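Local coordinates for putative phosphosugar isomerase (Silicibacter pomeroyi DSS-3, PDB 3FJ1), which probably binds sugar phosphates or related carbohydrate derivatives through two SIS domains and may act as an isomerase or aminotransferase, though its function has not been established, at residues A[17-22]-A[152-157]; A[21-26]-A[159-164]. One frame throughout, in Å; residues are numbered along the deposited sequence. Where two conformers were deposited one is given.

Contact 1: A[17-22]-A[152-157]; sequences PEAVQR and ATKTFV
Val20 and Val157 meet, as do Ala19 and Lys154, without any ring, amide or guanidinium group lying between them; between residues 17-22 and 152-157 the touching atoms are all carbon. The aromatic ring of Phe156 turns instead to Ile313 and Tyr317 of helix 308-326. The closest touch is methyl to methyl: CG2 of Val20 reaches CG1 of Val157 at 3.7 Å, the two side chains crossing at about a right angle. Different branches are used on the two sides. Val20 offers the methyl beside its own backbone N, whereas Val157 offers the one extended anti to the backbone N (chi1 174°). Leu187 of helix 183-191 lies against both valines, and Ile16, a turn before Val20, also packs on Val157.

The example illustrates how an SIS domain, a parallel five-stranded sheet flanked by helices, is closed by pieces from far apart in sequence: helix 8-41 precedes the first strand, 45-49, and helix 153-171 follows the last, 138-141. Ala152 is the N-cap of the latter helix, and the carboxylate of Glu147 accepts the N-H of Thr155 within its first turn.

Lys154 has a double role. Its aliphatic part passes beside Ala19, where an extended chi2 carries CD to 4.4 Å from the Ala19 CB. The turn about the CG-CD bond (chi3 -62°) then sends CE and NZ aside. There the buried NZ forms a salt bridge with Glu15 of helix 8-41, one turn before Ala19, and a hydrogen bond with the carbonyl of Pro146 in the loop after strand 138-141.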
loop_
_atom_site.group_PDB
_atom_site.type_symbol
_atom_site.label_atom_id
_atom_site.label_comp_id
_atom_site.label_asym_id
_atom_site.label_seq_id
_atom_site.Cartn_x
_atom_site.Cartn_y
_atom_site.Cartn_z
ATOM N N PRO A 17 20.788 3.391 18.995
ATOM C CA PRO A 17 21.171 4.773 19.345
ATOM C C PRO A 17 22.549 5.252 18.799
ATOM O O PRO A 17 22.625 6.377 18.269
ATOM C CB PRO A 17 21.153 4.757 20.876
ATOM C CG PRO A 17 20.165 3.664 21.224
ATOM C CD PRO A 17 20.412 2.609 20.188
ATOM N N GLU A 18 23.609 4.429 18.895
ATOM C CA GLU A 18 24.924 4.822 18.400
ATOM C C GLU A 18 24.983 4.861 16.874
ATOM O O GLU A 18 25.740 5.645 16.307
ATOM C CB GLU A 18 26.024 3.875 18.906
ATOM C CG GLU A 18 27.393 4.540 18.969
ATOM C CD GLU A 18 27.497 5.541 20.118
ATOM O OE1 GLU A 18 26.839 5.293 21.149
ATOM O OE2 GLU A 18 28.219 6.558 19.991
ATOM N N ALA A 19 24.211 3.994 16.221
ATOM C CA ALA A 19 24.131 3.980 14.766
ATOM C C ALA A 19 23.567 5.325 14.306
ATOM O O ALA A 19 24.093 5.948 13.395
ATOM C CB ALA A 19 23.233 2.838 14.274
ATOM N N VAL A 20 22.463 5.759 14.920
ATOM C CA VAL A 20 21.898 7.082 14.633
ATOM C C VAL A 20 22.916 8.191 14.903
ATOM O O VAL A 20 23.023 9.145 14.143
ATOM C CB VAL A 20 20.569 7.291 15.412
ATOM C CG1 VAL A 20 20.063 8.714 15.265
ATOM C CG2 VAL A 20 19.508 6.274 14.923
ATOM N N GLN A 21 23.675 8.057 15.985
ATOM C CA GLN A 21 24.714 9.035 16.300
ATOM C C GLN A 21 25.758 9.097 15.193
ATOM O O GLN A 21 26.145 10.192 14.790
ATOM C CB GLN A 21 25.389 8.746 17.646
ATOM C CG GLN A 21 26.349 9.836 18.121
ATOM C CD GLN A 21 25.646 11.158 18.301
ATOM O OE1 GLN A 21 25.817 12.081 17.493
ATOM N NE2 GLN A 21 24.787 11.238 19.293
ATOM N N ARG A 22 26.163 7.947 14.665
ATOM C CA ARG A 22 27.158 7.923 13.581
ATOM C C ARG A 22 26.608 8.576 12.327
ATOM O O ARG A 22 27.307 9.311 11.672
ATOM C CB ARG A 22 27.651 6.506 13.275
ATOM C CG ARG A 22 28.516 5.943 14.376
ATOM C CD ARG A 22 29.138 4.619 14.008
ATOM N NE ARG A 22 29.605 3.957 15.225
ATOM C CZ ARG A 22 28.841 3.183 16.003
ATOM N NH1 ARG A 22 27.557 2.967 15.712
ATOM N NH2 ARG A 22 29.361 2.631 17.086
ATOM N N ALA A 152 16.455 -6.509 11.031
ATOM C CA ALA A 152 17.093 -5.378 10.308
ATOM C C ALA A 152 16.578 -4.042 10.824
ATOM O O ALA A 152 16.085 -3.184 10.063
ATOM C CB ALA A 152 16.844 -5.498 8.796
ATOM N N THR A 153 16.657 -3.898 12.142
ATOM C CA THR A 153 16.097 -2.771 12.848
ATOM C C THR A 153 16.909 -1.488 12.600
ATOM O O THR A 153 16.364 -0.366 12.482
ATOM C CB THR A 153 16.017 -3.101 14.379
ATOM O OG1 THR A 153 17.326 -3.420 14.876
ATOM C CG2 THR A 153 15.070 -4.311 14.672
ATOM N N LYS A 154 18.223 -1.633 12.541
ATOM C CA LYS A 154 19.077 -0.487 12.308
ATOM C C LYS A 154 18.798 0.145 10.946
ATOM O O LYS A 154 18.766 1.368 10.807
ATOM C CB LYS A 154 20.548 -0.893 12.384
ATOM C CG LYS A 154 20.981 -1.282 13.758
ATOM C CD LYS A 154 22.512 -1.485 13.849
ATOM C CE LYS A 154 23.066 -2.601 12.957
ATOM N NZ LYS A 154 24.564 -2.638 13.102
ATOM N N THR A 155 18.670 -0.708 9.942
ATOM C CA THR A 155 18.384 -0.262 8.589
ATOM C C THR A 155 17.087 0.544 8.550
ATOM O O THR A 155 17.036 1.607 7.943
ATOM C CB THR A 155 18.326 -1.456 7.618
ATOM O OG1 THR A 155 19.656 -1.960 7.415
ATOM C CG2 THR A 155 17.762 -1.033 6.260
ATOM N N PHE A 156 16.021 0.033 9.172
ATOM C CA PHE A 156 14.767 0.814 9.201
ATOM C C PHE A 156 14.952 2.203 9.857
ATOM O O PHE A 156 14.602 3.234 9.275
ATOM C CB PHE A 156 13.651 0.057 9.915
ATOM C CG PHE A 156 12.354 0.802 9.888
ATOM C CD1 PHE A 156 11.497 0.662 8.825
ATOM C CD2 PHE A 156 12.053 1.749 10.856
ATOM C CE1 PHE A 156 10.315 1.367 8.762
ATOM C CE2 PHE A 156 10.844 2.481 10.804
ATOM C CZ PHE A 156 9.979 2.291 9.728
ATOM N N VAL A 157 15.501 2.207 11.066
ATOM C CA VAL A 157 15.652 3.452 11.840
ATOM C C VAL A 157 16.546 4.447 11.142
ATOM O O VAL A 157 16.137 5.583 10.941
ATOM C CB VAL A 157 16.082 3.186 13.303
ATOM C CG1 VAL A 157 16.369 4.494 14.019
ATOM C CG2 VAL A 157 14.980 2.388 14.048
#

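Contact 2: A[21-26]-A[159-164]; sequences QRLLDH and SAVAGL
Leu23 drives one methyl, CD2, against two consecutive residues of the facing helix. CD2 of Leu23 lies 3.7 Å from CG1 of Val161. The backbone N of Ala162 is just as near to CD2 of Leu23, at 3.7 Å, so the leucine tip rests on the helix surface where these two residues join. From CD2 of Leu23 to CB of Ala162 the distance is 4.1 Å. The side chains of Leu23 and Val161 lie alongside one another, each pointing back toward the other's helix.

Torsions place both groups. CG of Leu23 stands anti to the backbone N (chi1 173°), and with CD1 at chi2 57° CD2 falls anti to CA, at the far end of the side chain. Val161 likewise presents the methyl anti to its N. The CA atoms of Leu23 and Ala162 are 7.4 Å apart, a spacing consistent with the small side chain of Ala162.

Further out, Leu23 also touches His143 and Ala162 touches Ile142, both in the loop that follows strand 138-141 at the sheet edge. Val161 is covered by Leu183 of helix 183-191 and Leu310 of helix 308-326, while Leu164 reaches helix 53-69, so that helix 153-171 has helix 8-41 on one face and helix 53-69 on another.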
loop_
_atom_site.group_PDB
_atom_site.type_symbol
_atom_site.label_atom_id
_atom_site.label_comp_id
_atom_site.label_asym_id
_atom_site.label_seq_id
_atom_site.Cartn_x
_atom_site.Cartn_y
_atom_site.Cartn_z
ATOM N N GLN A 21 23.675 8.057 15.985
ATOM C CA GLN A 21 24.714 9.035 16.300
ATOM C C GLN A 21 25.758 9.097 15.193
ATOM O O GLN A 21 26.145 10.192 14.790
ATOM C CB GLN A 21 25.389 8.746 17.646
ATOM C CG GLN A 21 26.349 9.836 18.121
ATOM C CD GLN A 21 25.646 11.158 18.301
ATOM O OE1 GLN A 21 25.817 12.081 17.493
ATOM N NE2 GLN A 21 24.787 11.238 19.293
ATOM N N ARG A 22 26.163 7.947 14.665
ATOM C CA ARG A 22 27.158 7.923 13.581
ATOM C C ARG A 22 26.608 8.576 12.327
ATOM O O ARG A 22 27.307 9.311 11.672
ATOM C CB ARG A 22 27.651 6.506 13.275
ATOM C CG ARG A 22 28.516 5.943 14.376
ATOM C CD ARG A 22 29.138 4.619 14.008
ATOM N NE ARG A 22 29.605 3.957 15.225
ATOM C CZ ARG A 22 28.841 3.183 16.003
ATOM N NH1 ARG A 22 27.557 2.967 15.712
ATOM N NH2 ARG A 22 29.361 2.631 17.086
ATOM N N LEU A 23 25.337 8.313 12.021
ATOM C CA LEU A 23 24.677 8.916 10.865
ATOM C C LEU A 23 24.594 10.442 11.042
ATOM O O LEU A 23 24.911 11.180 10.141
ATOM C CB LEU A 23 23.280 8.293 10.672
ATOM C CG LEU A 23 22.423 8.952 9.599
ATOM C CD1 LEU A 23 23.109 8.951 8.229
ATOM C CD2 LEU A 23 21.077 8.247 9.624
ATOM N N LEU A 24 24.190 10.898 12.219
ATOM C CA LEU A 24 24.135 12.333 12.519
ATOM C C LEU A 24 25.515 12.988 12.362
ATOM O O LEU A 24 25.630 14.060 11.759
ATOM C CB LEU A 24 23.564 12.575 13.912
ATOM C CG LEU A 24 22.074 12.313 14.145
ATOM C CD1 LEU A 24 21.717 12.182 15.626
ATOM C CD2 LEU A 24 21.192 13.405 13.461
ATOM N N ASP A 25 26.553 12.332 12.880
ATOM C CA ASP A 25 27.917 12.837 12.796
ATOM C C ASP A 25 28.508 12.701 11.380
ATOM O O ASP A 25 28.855 13.698 10.768
ATOM C CB ASP A 25 28.812 12.125 13.831
ATOM C CG ASP A 25 28.413 12.433 15.261
ATOM O OD1 ASP A 25 27.630 13.397 15.487
ATOM O OD2 ASP A 25 28.863 11.697 16.163
ATOM N N HIS A 26 28.592 11.485 10.853
ATOM C CA HIS A 26 29.221 11.226 9.555
ATOM C C HIS A 26 28.404 11.527 8.319
ATOM O O HIS A 26 28.984 11.686 7.248
ATOM C CB HIS A 26 29.682 9.769 9.471
ATOM C CG HIS A 26 30.664 9.408 10.531
ATOM N ND1 HIS A 26 32.025 9.583 10.381
ATOM C CD2 HIS A 26 30.477 8.952 11.793
ATOM C CE1 HIS A 26 32.635 9.212 11.495
ATOM N NE2 HIS A 26 31.716 8.827 12.366
ATOM N N SER A 159 17.520 4.543 7.940
ATOM C CA SER A 159 16.931 4.960 6.650
ATOM C C SER A 159 15.970 6.139 6.873
ATOM O O SER A 159 16.009 7.171 6.164
ATOM C CB SER A 159 16.227 3.792 5.952
ATOM O OG SER A 159 17.163 2.803 5.481
ATOM N N ALA A 160 15.065 5.969 7.842
ATOM C CA ALA A 160 14.121 6.992 8.153
ATOM C C ALA A 160 14.804 8.263 8.658
ATOM O O ALA A 160 14.454 9.357 8.214
ATOM C CB ALA A 160 13.033 6.473 9.145
ATOM N N VAL A 161 15.802 8.121 9.532
ATOM C CA VAL A 161 16.519 9.270 10.047
ATOM C C VAL A 161 17.227 10.035 8.924
ATOM O O VAL A 161 17.118 11.272 8.861
ATOM C CB VAL A 161 17.500 8.890 11.169
ATOM C CG1 VAL A 161 18.416 10.034 11.476
ATOM C CG2 VAL A 161 16.692 8.472 12.423
ATOM N N ALA A 162 17.903 9.305 8.037
ATOM C CA ALA A 162 18.556 9.913 6.867
ATOM C C ALA A 162 17.577 10.754 6.044
ATOM O O ALA A 162 17.895 11.900 5.669
ATOM C CB ALA A 162 19.256 8.870 5.998
ATOM N N GLY A 163 16.420 10.171 5.718
ATOM C CA GLY A 163 15.373 10.886 4.975
ATOM C C GLY A 163 14.841 12.094 5.735
ATOM O O GLY A 163 14.627 13.162 5.151
ATOM N N LEU A 164 14.641 11.948 7.037
ATOM C CA LEU A 164 14.174 13.067 7.866
ATOM C C LEU A 164 15.193 14.209 7.947
ATOM O O LEU A 164 14.801 15.373 7.936
ATOM C CB LEU A 164 13.725 12.607 9.269
ATOM C CG LEU A 164 12.401 11.806 9.320
ATOM C CD1 LEU A 164 12.255 11.216 10.720
ATOM C CD2 LEU A 164 11.107 12.582 8.867
#

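How the contacts relate
Contacts 1 and 2 are successive points along one interface, that of helix 8-41 with helix 153-171, their centres about 8 Å apart. Both are buried, and their paired residues advance together along the two helices, which therefore run in the same general sense. The chemistry changes along the way. The 17-22/152-157 contact, at the start of helix 153-171, combines apolar packing with a buried lysine whose charge is met nearby, whereas the 21-26/159-164 contact, in the middle of that helix, is aliphatic throughout and buries somewhat more surface, 147 against 108 Å². Helices 183-191 and 308-326 border both.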